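Local coordinates for protein HAD hydrolase, family IA, variant 3 (Entamoeba histolytica, PDB 6W04) that probably acts as a hydrolase of the haloacid dehalogenase superfamily and binds a magnesium ion, at residues 13-16 with 17-21; 70-73 with 74-78; 111-114 with 115-119. All coordinates share one frame; numbering follows the deposited sequence. Where two conformers were deposited one is given.

How the interactions relate
The three interactions are local contacts in series along the chain, and they gather near the magnesium site. Interaction 1 follows strand 3-7 and starts helix 16-31; interaction 2 lies in the middle of helix 62-82; interaction 3 joins strand 105-112 to helix 113-123. Strands 3-7 and 105-112 are neighbours in the parallel sheet of the HAD core. The centre of interaction 2 is about 12 Å from that of interaction 1 and about 10 Å from that of interaction 3, and it touches both; interactions 1 and 3 do not touch, their centres being about 15 Å apart. Helix 62-82 thus connects the starts of helices 16-31 and 113-123, and D15 and S111 both bond N9, a magnesium ligand.

Interaction 1 of 3, residues 13-16 with 17-21; sequences IFDT and PLHAF
D15 and H19 face each other across the first turn of helix 16-31, four residues apart, and are joined both by backbone and by side chains. H19 N donates to D15 O at 3.0 Å, and the next bond of the helix, A20 N to T16 O at 2.9 Å, follows at once. D15 sits at the N-cap position, but its carboxylate caps nothing: with CG lodged between the backbone N and the carbonyl carbon (chi1 61°), the group is swung toward the imidazole instead. H19 answers with CG turned away from its own carbonyl carbon (chi1 -73°), which brings the ring back over the turn. There NE2 donates to D15 OD2 at 2.9 Å. The bond is bent, 133° at the hydrogen, and comes from above the carboxylate plane, the two flat groups being steeply inclined to each other. P17 suits its place in the first turn, where a residue without an N-H loses no helical bond. L18 is apolar because it lies on Y76, M79 and L80 of helix 62-82. The polar chemistry converges on OD2, which also bonds N9 ND2 and Y76 OH, while K72 holds H19 ND1. D15 and H19 therefore tie the start of this helix both to a magnesium ligand and to helix 62-82.

Interaction 2 of 3, residues 70-73 with 74-78; sequences EEKE and NLYRT
N74 N donates to E70 O at 2.8 Å, one of four successive i to i+4 backbone bonds that carry helix 62-82, a long helix packed beside helix 16-31, through this contact. N74 is exposed, and an amide side chain suits the solvent there: a water bonds both its OD1 and the carbonyl oxygen E71 O. L75 repeats the backbone pattern with E71, while its side chain reaches E25 of helix 16-31. Y76 turns its ring inward, CG anti to the backbone N (chi1 164°), and lies alongside both K72 and E73. The E73 carboxylate stands steeply to the ring, OE1 being 3.7 Å from Y76 CD2, and K72 NZ forms a salt bridge with that same OE1 at 3.0 Å. These buried polar ends have further partners: K72 bonds H19, E73 bonds N48 and N115, and the Y76 hydroxyl bonds D15, so the buried charges are probably compensated largely within the protein. R77, modelled in two conformers, is long enough in the one described to run back along the helix to E70, seven residues earlier. NH1 and NH2 grip the carboxylate end-on, NH1 to OE1 at 2.8 Å and NH2 to OE2 at 2.9 Å, each oxygen being met on its syn side. The carboxylate and guanidinium planes are tilted by 31°, so this bidentate salt bridge is end-on but not flat. The third nitrogen of R77, NE, bonds N115 OD1, and one guanidinium face lies over E73 O. T78 closes the segment with its hydroxyl turned back on the helix: OG1 donates to N74 O at 2.9 Å, while T78 N reaches that oxygen from the opposite face of the carbonyl plane.

Interaction 3 of 3, residues 111-114 with 115-119; sequences SDWG and NVQVF
D112 caps the N-terminus of helix 113-123 where strand 105-112 gives way to it, inside a beta-alpha-beta unit. In the one of its two conformers described here, OD1 accepts from N115 N at 3.0 Å; the short aspartate reaches it with CG held between its backbone N and carbonyl carbon (chi1 66°). D112 O takes V116 N as the first regular helical bond. The inner side is tight. S111 CB meets N115 CB at 3.8 Å, and S111 OG touches the edge of the F119 ring, 3.5 Å from CE2. A small serine fits between these two, and OG bonds N9, a magnesium ligand. The N115 amide serves helix 62-82, OD1 bonding R77 and ND2 bonding E73, while F119 stacks on F8. On the exposed side the packing is sparser. The W113 indole lies forward along the helix, with CG anti to the backbone N (chi1 170°), its CZ3 3.9 Å from V116 CG1. Q117 runs extended beside the indole, laying CB over one face of the ring, 3.7 Å above its plane, and carrying the amide to the rim. There W113 NE1 donates to Q117 OE1 at 2.9 Å, in a bond bent to 138° at the hydrogen.

Interaction 1 of 3, residues 13-16 with 17-21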
ATOM      1  N   ILE A  13       6.556  -1.176  -3.793  1.00 30.41           N
ATOM      2  CA  ILE A  13       6.755  -0.995  -5.229  1.00 31.30           C
ATOM      3  C   ILE A  13       6.117   0.328  -5.648  1.00 35.06           C
ATOM      4  O   ILE A  13       5.071   0.713  -5.124  1.00 26.39           O
ATOM      5  CB  ILE A  13       6.179  -2.174  -6.050  1.00 29.70           C
ATOM      6  CG1 ILE A  13       4.657  -2.335  -5.856  1.00 25.93           C
ATOM      7  CG2 ILE A  13       6.903  -3.488  -5.711  1.00 22.19           C
ATOM      8  CD1 ILE A  13       4.041  -3.390  -6.857  1.00 29.26           C
ATOM      9  N   PHE A  14       6.756   1.044  -6.576  1.00 26.70           N
ATOM     10  CA  PHE A  14       6.221   2.341  -7.007  1.00 27.92           C
ATOM     11  C   PHE A  14       5.345   2.084  -8.233  1.00 24.81           C
ATOM     12  O   PHE A  14       5.735   2.317  -9.372  1.00 30.42           O
ATOM     13  CB  PHE A  14       7.343   3.340  -7.287  1.00 28.09           C
ATOM     14  CG  PHE A  14       8.041   3.863  -6.039  1.00 30.84           C
ATOM     15  CD1 PHE A  14       7.944   3.190  -4.823  1.00 34.46           C
ATOM     16  CD2 PHE A  14       8.783   5.044  -6.089  1.00 37.55           C
ATOM     17  CE1 PHE A  14       8.595   3.664  -3.677  1.00 35.61           C
ATOM     18  CE2 PHE A  14       9.437   5.531  -4.942  1.00 45.44           C
ATOM     19  CZ  PHE A  14       9.341   4.835  -3.735  1.00 40.99           C
ATOM     20  N   ASP A  15       4.137   1.567  -7.983  1.00 24.36           N
ATOM     21  CA  ASP A  15       3.238   1.141  -9.056  1.00 22.66           C
ATOM     22  C   ASP A  15       2.101   2.116  -9.308  1.00 25.08           C
ATOM     23  O   ASP A  15       1.200   1.811 -10.094  1.00 28.10           O
ATOM     24  CB  ASP A  15       2.672  -0.256  -8.758  1.00 27.59           C
ATOM     25  CG  ASP A  15       1.859  -0.310  -7.456  1.00 31.15           C
ATOM     26  OD1 ASP A  15       2.018   0.580  -6.587  1.00 30.94           O
ATOM     27  OD2 ASP A  15       1.056  -1.253  -7.302  1.00 29.52           O
ATOM     28  N   THR A  16       2.123   3.299  -8.699  1.00 24.13           N
ATOM     29  CA  THR A  16       1.044   4.238  -8.989  1.00 22.97           C
ATOM     30  C   THR A  16       0.935   4.581 -10.478  1.00 28.88           C
ATOM     31  O   THR A  16      -0.198   4.571 -10.998  1.00 28.48           O
ATOM     32  CB  THR A  16       1.195   5.494  -8.125  1.00 30.23           C
ATOM     33  OG1 THR A  16       1.108   5.106  -6.749  1.00 33.27           O
ATOM     34  CG2 THR A  16       0.063   6.506  -8.460  1.00 34.21           C
ATOM     35  N   PRO A  17       2.021   4.865 -11.215  1.00 28.23           N
ATOM     36  CA  PRO A  17       1.846   5.149 -12.650  1.00 29.67           C
ATOM     37  C   PRO A  17       1.170   4.015 -13.396  1.00 31.35           C
ATOM     38  O   PRO A  17       0.328   4.264 -14.275  1.00 29.55           O
ATOM     39  CB  PRO A  17       3.281   5.396 -13.138  1.00 34.85           C
ATOM     40  CG  PRO A  17       3.996   5.951 -11.924  1.00 34.23           C
ATOM     41  CD  PRO A  17       3.423   5.078 -10.790  1.00 31.04           C
ATOM     42  N   LEU A  18       1.490   2.766 -13.045  1.00 25.21           N
ATOM     43  CA  LEU A  18       0.833   1.638 -13.691  1.00 25.25           C
ATOM     44  C   LEU A  18      -0.664   1.599 -13.375  1.00 30.02           C
ATOM     45  O   LEU A  18      -1.484   1.338 -14.266  1.00 28.88           O
ATOM     46  CB  LEU A  18       1.512   0.333 -13.261  1.00 27.28           C
ATOM     47  CG  LEU A  18       0.972  -0.912 -13.937  1.00 36.05           C
ATOM     48  CD1 LEU A  18       0.828  -0.687 -15.461  1.00 37.32           C
ATOM     49  CD2 LEU A  18       1.932  -2.096 -13.669  1.00 35.69           C
ATOM     50  N   HIS A  19      -1.049   1.845 -12.114  1.00 28.96           N
ATOM     51  CA  HIS A  19      -2.481   1.949 -11.805  1.00 24.03           C
ATOM     52  C   HIS A  19      -3.142   3.041 -12.636  1.00 26.11           C
ATOM     53  O   HIS A  19      -4.250   2.853 -13.146  1.00 26.75           O
ATOM     54  CB  HIS A  19      -2.702   2.200 -10.300  1.00 30.87           C
ATOM     55  CG  HIS A  19      -2.431   1.000  -9.448  1.00 24.36           C
ATOM     56  ND1 HIS A  19      -3.255  -0.109  -9.447  1.00 28.33           N
ATOM     57  CD2 HIS A  19      -1.410   0.713  -8.606  1.00 26.29           C
ATOM     58  CE1 HIS A  19      -2.756  -1.024  -8.629  1.00 30.59           C
ATOM     59  NE2 HIS A  19      -1.632  -0.553  -8.114  1.00 29.38           N
ATOM     60  N   ALA A  20      -2.472   4.193 -12.786  1.00 26.33           N
ATOM     61  CA  ALA A  20      -3.020   5.274 -13.603  1.00 27.82           C
ATOM     62  C   ALA A  20      -3.232   4.834 -15.049  1.00 29.89           C
ATOM     63  O   ALA A  20      -4.285   5.113 -15.634  1.00 24.31           O
ATOM     64  CB  ALA A  20      -2.093   6.492 -13.555  1.00 24.83           C
ATOM     65  N   PHE A  21      -2.247   4.131 -15.636  1.00 27.74           N
ATOM     66  CA  PHE A  21      -2.390   3.621 -17.004  1.00 29.77           C
ATOM     67  C   PHE A  21      -3.578   2.692 -17.129  1.00 30.49           C
ATOM     68  O   PHE A  21      -4.294   2.731 -18.133  1.00 26.35           O
ATOM     69  CB  PHE A  21      -1.165   2.819 -17.459  1.00 28.02           C
ATOM     70  CG  PHE A  21       0.104   3.572 -17.466  1.00 29.75           C
ATOM     71  CD1 PHE A  21       0.117   4.952 -17.480  1.00 29.29           C
ATOM     72  CD2 PHE A  21       1.310   2.878 -17.463  1.00 31.48           C
ATOM     73  CE1 PHE A  21       1.315   5.646 -17.488  1.00 38.70           C
ATOM     74  CE2 PHE A  21       2.502   3.558 -17.469  1.00 32.28           C
ATOM     75  CZ  PHE A  21       2.507   4.943 -17.484  1.00 36.46           C
TER

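Interaction 2 of 3, residues 70-73 with 74-78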
ATOM      1  N   GLU A  70     -12.674  -5.934 -11.220  1.00 27.99           N
ATOM      2  CA  GLU A  70     -11.867  -7.102 -11.544  1.00 25.04           C
ATOM      3  C   GLU A  70     -11.300  -7.012 -12.963  1.00 30.02           C
ATOM      4  O   GLU A  70     -10.186  -7.494 -13.218  1.00 29.06           O
ATOM      5  CB  GLU A  70     -12.689  -8.379 -11.346  1.00 33.37           C
ATOM      6  CG  GLU A  70     -11.983  -9.668 -11.784  1.00 49.56           C
ATOM      7  CD  GLU A  70     -10.629  -9.905 -11.087  1.00 64.14           C
ATOM      8  OE1 GLU A  70     -10.353  -9.299 -10.017  1.00 57.01           O
ATOM      9  OE2 GLU A  70      -9.839 -10.713 -11.624  1.00 68.36           O
ATOM     10  N   GLU A  71     -12.043  -6.416 -13.906  1.00 31.29           N
ATOM     11  CA  GLU A  71     -11.456  -6.172 -15.227  1.00 31.38           C
ATOM     12  C   GLU A  71     -10.246  -5.250 -15.132  1.00 33.18           C
ATOM     13  O   GLU A  71      -9.235  -5.472 -15.808  1.00 28.17           O
ATOM     14  CB  GLU A  71     -12.481  -5.565 -16.193  1.00 35.43           C
ATOM     15  CG  GLU A  71     -13.619  -6.493 -16.566  1.00 50.11           C
ATOM     16  CD  GLU A  71     -14.513  -5.944 -17.687  1.00 62.98           C
ATOM     17  OE1 GLU A  71     -14.206  -4.867 -18.258  1.00 57.07           O
ATOM     18  OE2 GLU A  71     -15.530  -6.604 -17.992  1.00 68.90           O
ATOM     19  N   LYS A  72     -10.345  -4.167 -14.342  1.00 25.12           N
ATOM     20  CA  LYS A  72      -9.186  -3.298 -14.176  1.00 27.45           C
ATOM     21  C   LYS A  72      -8.035  -4.032 -13.495  1.00 29.08           C
ATOM     22  O   LYS A  72      -6.869  -3.863 -13.877  1.00 29.73           O
ATOM     23  CB  LYS A  72      -9.564  -2.042 -13.380  1.00 26.51           C
ATOM     24  CG  LYS A  72      -8.334  -1.149 -13.066  1.00 23.92           C
ATOM     25  CD  LYS A  72      -7.695  -1.472 -11.715  1.00 25.94           C
ATOM     26  CE  LYS A  72      -6.333  -0.744 -11.557  1.00 27.51           C
ATOM     27  NZ  LYS A  72      -5.795  -1.001 -10.190  1.00 27.01           N
ATOM     28  N   GLU A  73      -8.329  -4.838 -12.473  1.00 23.35           N
ATOM     29  CA  GLU A  73      -7.248  -5.511 -11.763  1.00 26.62           C
ATOM     30  C   GLU A  73      -6.606  -6.600 -12.606  1.00 31.38           C
ATOM     31  O   GLU A  73      -5.395  -6.821 -12.494  1.00 26.60           O
ATOM     32  CB  GLU A  73      -7.735  -6.078 -10.417  1.00 24.69           C
ATOM     33  CG  GLU A  73      -8.196  -4.994  -9.435  1.00 31.55           C
ATOM     34  CD  GLU A  73      -7.121  -3.966  -8.977  1.00 39.60           C
ATOM     35  OE1 GLU A  73      -5.998  -3.874  -9.524  1.00 34.54           O
ATOM     36  OE2 GLU A  73      -7.428  -3.208  -8.036  1.00 44.67           O
ATOM     37  N   ASN A  74      -7.382  -7.275 -13.458  1.00 26.97           N
ATOM     38  CA  ASN A  74      -6.782  -8.207 -14.400  1.00 25.82           C
ATOM     39  C   ASN A  74      -5.797  -7.496 -15.332  1.00 29.88           C
ATOM     40  O   ASN A  74      -4.709  -8.021 -15.616  1.00 27.52           O
ATOM     41  CB  ASN A  74      -7.879  -8.913 -15.193  1.00 30.51           C
ATOM     42  CG  ASN A  74      -7.328  -9.752 -16.306  1.00 61.73           C
ATOM     43  OD1 ASN A  74      -7.684  -9.570 -17.467  1.00 64.41           O
ATOM     44  ND2 ASN A  74      -6.431 -10.668 -15.964  1.00 66.52           N
ATOM     45  N   LEU A  75      -6.161  -6.313 -15.829  1.00 23.86           N
ATOM     46  CA  LEU A  75      -5.226  -5.551 -16.663  1.00 25.10           C
ATOM     47  C   LEU A  75      -3.977  -5.178 -15.862  1.00 26.97           C
ATOM     48  O   LEU A  75      -2.845  -5.369 -16.320  1.00 28.36           O
ATOM     49  CB  LEU A  75      -5.912  -4.311 -17.238  1.00 30.51           C
ATOM     50  CG  LEU A  75      -5.092  -3.285 -18.059  1.00 39.31           C
ATOM     51  CD1 LEU A  75      -4.297  -3.934 -19.196  1.00 32.45           C
ATOM     52  CD2 LEU A  75      -6.013  -2.173 -18.650  1.00 37.51           C
ATOM     53  N   TYR A  76      -4.164  -4.684 -14.639  1.00 24.59           N
ATOM     54  CA  TYR A  76      -3.035  -4.308 -13.794  1.00 25.64           C
ATOM     55  C   TYR A  76      -2.093  -5.484 -13.534  1.00 23.66           C
ATOM     56  O   TYR A  76      -0.867  -5.351 -13.676  1.00 29.59           O
ATOM     57  CB  TYR A  76      -3.560  -3.726 -12.479  1.00 27.99           C
ATOM     58  CG  TYR A  76      -2.528  -3.666 -11.386  1.00 27.00           C
ATOM     59  CD1 TYR A  76      -1.577  -2.644 -11.363  1.00 29.54           C
ATOM     60  CD2 TYR A  76      -2.492  -4.628 -10.375  1.00 21.96           C
ATOM     61  CE1 TYR A  76      -0.599  -2.594 -10.357  1.00 25.86           C
ATOM     62  CE2 TYR A  76      -1.532  -4.570  -9.344  1.00 27.78           C
ATOM     63  CZ  TYR A  76      -0.585  -3.529  -9.366  1.00 24.97           C
ATOM     64  OH  TYR A  76       0.377  -3.442  -8.380  1.00 29.52           O
ATOM     65  N   ARG A  77      -2.643  -6.641 -13.141  1.00 26.00           N
ATOM     66  CA  ARG A  77      -1.811  -7.807 -12.836  0.61 29.71           C
ATOM     67  C   ARG A  77      -0.987  -8.230 -14.031  1.00 30.53           C
ATOM     68  O   ARG A  77       0.175  -8.618 -13.885  1.00 29.88           O
ATOM     69  CB  ARG A  77      -2.667  -9.002 -12.418  0.61 31.14           C
ATOM     70  CG  ARG A  77      -3.247  -8.895 -11.084  0.61 31.41           C
ATOM     71  CD  ARG A  77      -4.246 -10.007 -10.899  0.61 33.72           C
ATOM     72  NE  ARG A  77      -5.356  -9.502 -10.122  0.61 28.14           N
ATOM     73  CZ  ARG A  77      -6.616  -9.862 -10.305  0.61 36.29           C
ATOM     74  NH1 ARG A  77      -7.549  -9.329  -9.542  0.61 31.94           N
ATOM     75  NH2 ARG A  77      -6.931 -10.753 -11.241  0.61 37.96           N
ATOM     76  N   THR A  78      -1.599  -8.212 -15.213  1.00 28.85           N
ATOM     77  CA  THR A  78      -0.914  -8.618 -16.429  1.00 36.72           C
ATOM     78  C   THR A  78       0.235  -7.666 -16.741  1.00 32.37           C
ATOM     79  O   THR A  78       1.354  -8.098 -17.048  1.00 28.43           O
ATOM     80  CB  THR A  78      -1.931  -8.665 -17.565  1.00 30.33           C
ATOM     81  OG1 THR A  78      -2.914  -9.651 -17.248  1.00 35.62           O
ATOM     82  CG2 THR A  78      -1.264  -9.030 -18.868  1.00 37.44           C
TER
HETATM   83  O   HOH W   1      -9.021  -6.776 -18.162  1.00 36.19           O

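Interaction 3 of 3, residues 111-114 with 115-119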
ATOM      1  N   SER A 111      -4.863  -4.561  -1.338  1.00 29.72           N
ATOM      2  CA  SER A 111      -5.093  -5.375  -2.526  1.00 31.20           C
ATOM      3  C   SER A 111      -5.877  -6.633  -2.173  1.00 28.49           C
ATOM      4  O   SER A 111      -5.729  -7.187  -1.081  1.00 29.88           O
ATOM      5  CB  SER A 111      -3.753  -5.769  -3.168  1.00 29.44           C
ATOM      6  OG  SER A 111      -3.091  -4.632  -3.731  1.00 40.85           O
ATOM      7  N   ASP A 112      -6.716  -7.084  -3.110  1.00 28.03           N
ATOM      8  CA  ASP A 112      -7.376  -8.380  -2.989  0.58 30.73           C
ATOM      9  C   ASP A 112      -6.380  -9.514  -3.234  1.00 30.07           C
ATOM     10  O   ASP A 112      -5.239  -9.299  -3.635  1.00 25.89           O
ATOM     11  CB  ASP A 112      -8.555  -8.490  -3.964  0.58 33.44           C
ATOM     12  CG  ASP A 112      -8.146  -8.494  -5.453  0.58 41.54           C
ATOM     13  OD1 ASP A 112      -6.947  -8.482  -5.840  0.58 36.07           O
ATOM     14  OD2 ASP A 112      -9.087  -8.508  -6.275  0.58 48.15           O
ATOM     15  N   TRP A 113      -6.834 -10.753  -3.011  1.00 32.28           N
ATOM     16  CA  TRP A 113      -5.926 -11.893  -3.172  1.00 29.27           C
ATOM     17  C   TRP A 113      -5.387 -11.999  -4.601  1.00 28.93           C
ATOM     18  O   TRP A 113      -4.217 -12.357  -4.806  1.00 29.97           O
ATOM     19  CB  TRP A 113      -6.622 -13.203  -2.797  1.00 32.81           C
ATOM     20  CG  TRP A 113      -5.750 -14.346  -3.207  1.00 33.93           C
ATOM     21  CD1 TRP A 113      -5.907 -15.165  -4.298  1.00 35.52           C
ATOM     22  CD2 TRP A 113      -4.527 -14.751  -2.568  1.00 32.17           C
ATOM     23  NE1 TRP A 113      -4.872 -16.079  -4.350  1.00 32.24           N
ATOM     24  CE2 TRP A 113      -4.019 -15.848  -3.295  1.00 30.72           C
ATOM     25  CE3 TRP A 113      -3.832 -14.308  -1.434  1.00 31.21           C
ATOM     26  CZ2 TRP A 113      -2.824 -16.479  -2.950  1.00 34.52           C
ATOM     27  CZ3 TRP A 113      -2.641 -14.951  -1.076  1.00 34.54           C
ATOM     28  CH2 TRP A 113      -2.151 -16.023  -1.843  1.00 32.93           C
ATOM     29  N   GLY A 114      -6.232 -11.739  -5.604  1.00 28.48           N
ATOM     30  CA  GLY A 114      -5.759 -11.782  -6.987  1.00 32.10           C
ATOM     31  C   GLY A 114      -4.442 -11.049  -7.185  1.00 34.19           C
ATOM     32  O   GLY A 114      -3.488 -11.584  -7.771  1.00 24.14           O
ATOM     33  N   ASN A 115      -4.367  -9.812  -6.692  1.00 27.79           N
ATOM     34  CA  ASN A 115      -3.143  -9.022  -6.858  1.00 23.62           C
ATOM     35  C   ASN A 115      -2.018  -9.569  -5.985  1.00 26.89           C
ATOM     36  O   ASN A 115      -0.856  -9.637  -6.424  1.00 28.64           O
ATOM     37  CB  ASN A 115      -3.423  -7.541  -6.532  1.00 22.97           C
ATOM     38  CG  ASN A 115      -4.158  -6.827  -7.639  1.00 35.53           C
ATOM     39  OD1 ASN A 115      -4.453  -7.411  -8.684  1.00 30.18           O
ATOM     40  ND2 ASN A 115      -4.472  -5.544  -7.418  1.00 34.96           N
ATOM     41  N   VAL A 116      -2.346  -9.997  -4.757  1.00 26.05           N
ATOM     42  CA  VAL A 116      -1.323 -10.488  -3.834  1.00 25.14           C
ATOM     43  C   VAL A 116      -0.646 -11.726  -4.409  1.00 29.81           C
ATOM     44  O   VAL A 116       0.568 -11.914  -4.272  1.00 30.50           O
ATOM     45  CB  VAL A 116      -1.942 -10.777  -2.451  1.00 27.60           C
ATOM     46  CG1 VAL A 116      -0.943 -11.518  -1.574  1.00 30.48           C
ATOM     47  CG2 VAL A 116      -2.400  -9.479  -1.757  1.00 29.65           C
ATOM     48  N   GLN A 117      -1.426 -12.594  -5.060  1.00 26.62           N
ATOM     49  CA  GLN A 117      -0.857 -13.755  -5.736  1.00 27.94           C
ATOM     50  C   GLN A 117       0.218 -13.329  -6.729  1.00 27.92           C
ATOM     51  O   GLN A 117       1.285 -13.948  -6.811  1.00 28.14           O
ATOM     52  CB  GLN A 117      -1.979 -14.536  -6.430  1.00 31.29           C
ATOM     53  CG  GLN A 117      -1.573 -15.863  -7.042  1.00 35.10           C
ATOM     54  CD  GLN A 117      -2.768 -16.707  -7.498  1.00 32.75           C
ATOM     55  OE1 GLN A 117      -3.563 -17.193  -6.689  1.00 35.53           O
ATOM     56  NE2 GLN A 117      -2.869 -16.913  -8.792  1.00 29.17           N
ATOM     57  N   VAL A 118      -0.036 -12.260  -7.477  1.00 27.30           N
ATOM     58  CA  VAL A 118       0.963 -11.773  -8.425  1.00 24.63           C
ATOM     59  C   VAL A 118       2.173 -11.212  -7.683  1.00 23.07           C
ATOM     60  O   VAL A 118       3.325 -11.487  -8.056  1.00 28.35           O
ATOM     61  CB  VAL A 118       0.317 -10.739  -9.374  1.00 26.35           C
ATOM     62  CG1 VAL A 118       1.371  -9.949 -10.144  1.00 23.66           C
ATOM     63  CG2 VAL A 118      -0.584 -11.470 -10.358  1.00 24.99           C
ATOM     64  N   PHE A 119       1.934 -10.435  -6.612  1.00 25.57           N
ATOM     65  CA  PHE A 119       3.032  -9.870  -5.823  1.00 29.44           C
ATOM     66  C   PHE A 119       3.971 -10.960  -5.322  1.00 28.81           C
ATOM     67  O   PHE A 119       5.197 -10.842  -5.454  1.00 28.87           O
ATOM     68  CB  PHE A 119       2.504  -9.084  -4.619  1.00 25.80           C
ATOM     69  CG  PHE A 119       1.574  -7.962  -4.955  1.00 30.85           C
ATOM     70  CD1 PHE A 119       1.570  -7.371  -6.208  1.00 23.27           C
ATOM     71  CD2 PHE A 119       0.714  -7.470  -3.975  1.00 25.77           C
ATOM     72  CE1 PHE A 119       0.682  -6.329  -6.480  1.00 26.67           C
ATOM     73  CE2 PHE A 119      -0.158  -6.436  -4.238  1.00 30.82           C
ATOM     74  CZ  PHE A 119      -0.173  -5.857  -5.489  1.00 28.61           C
TER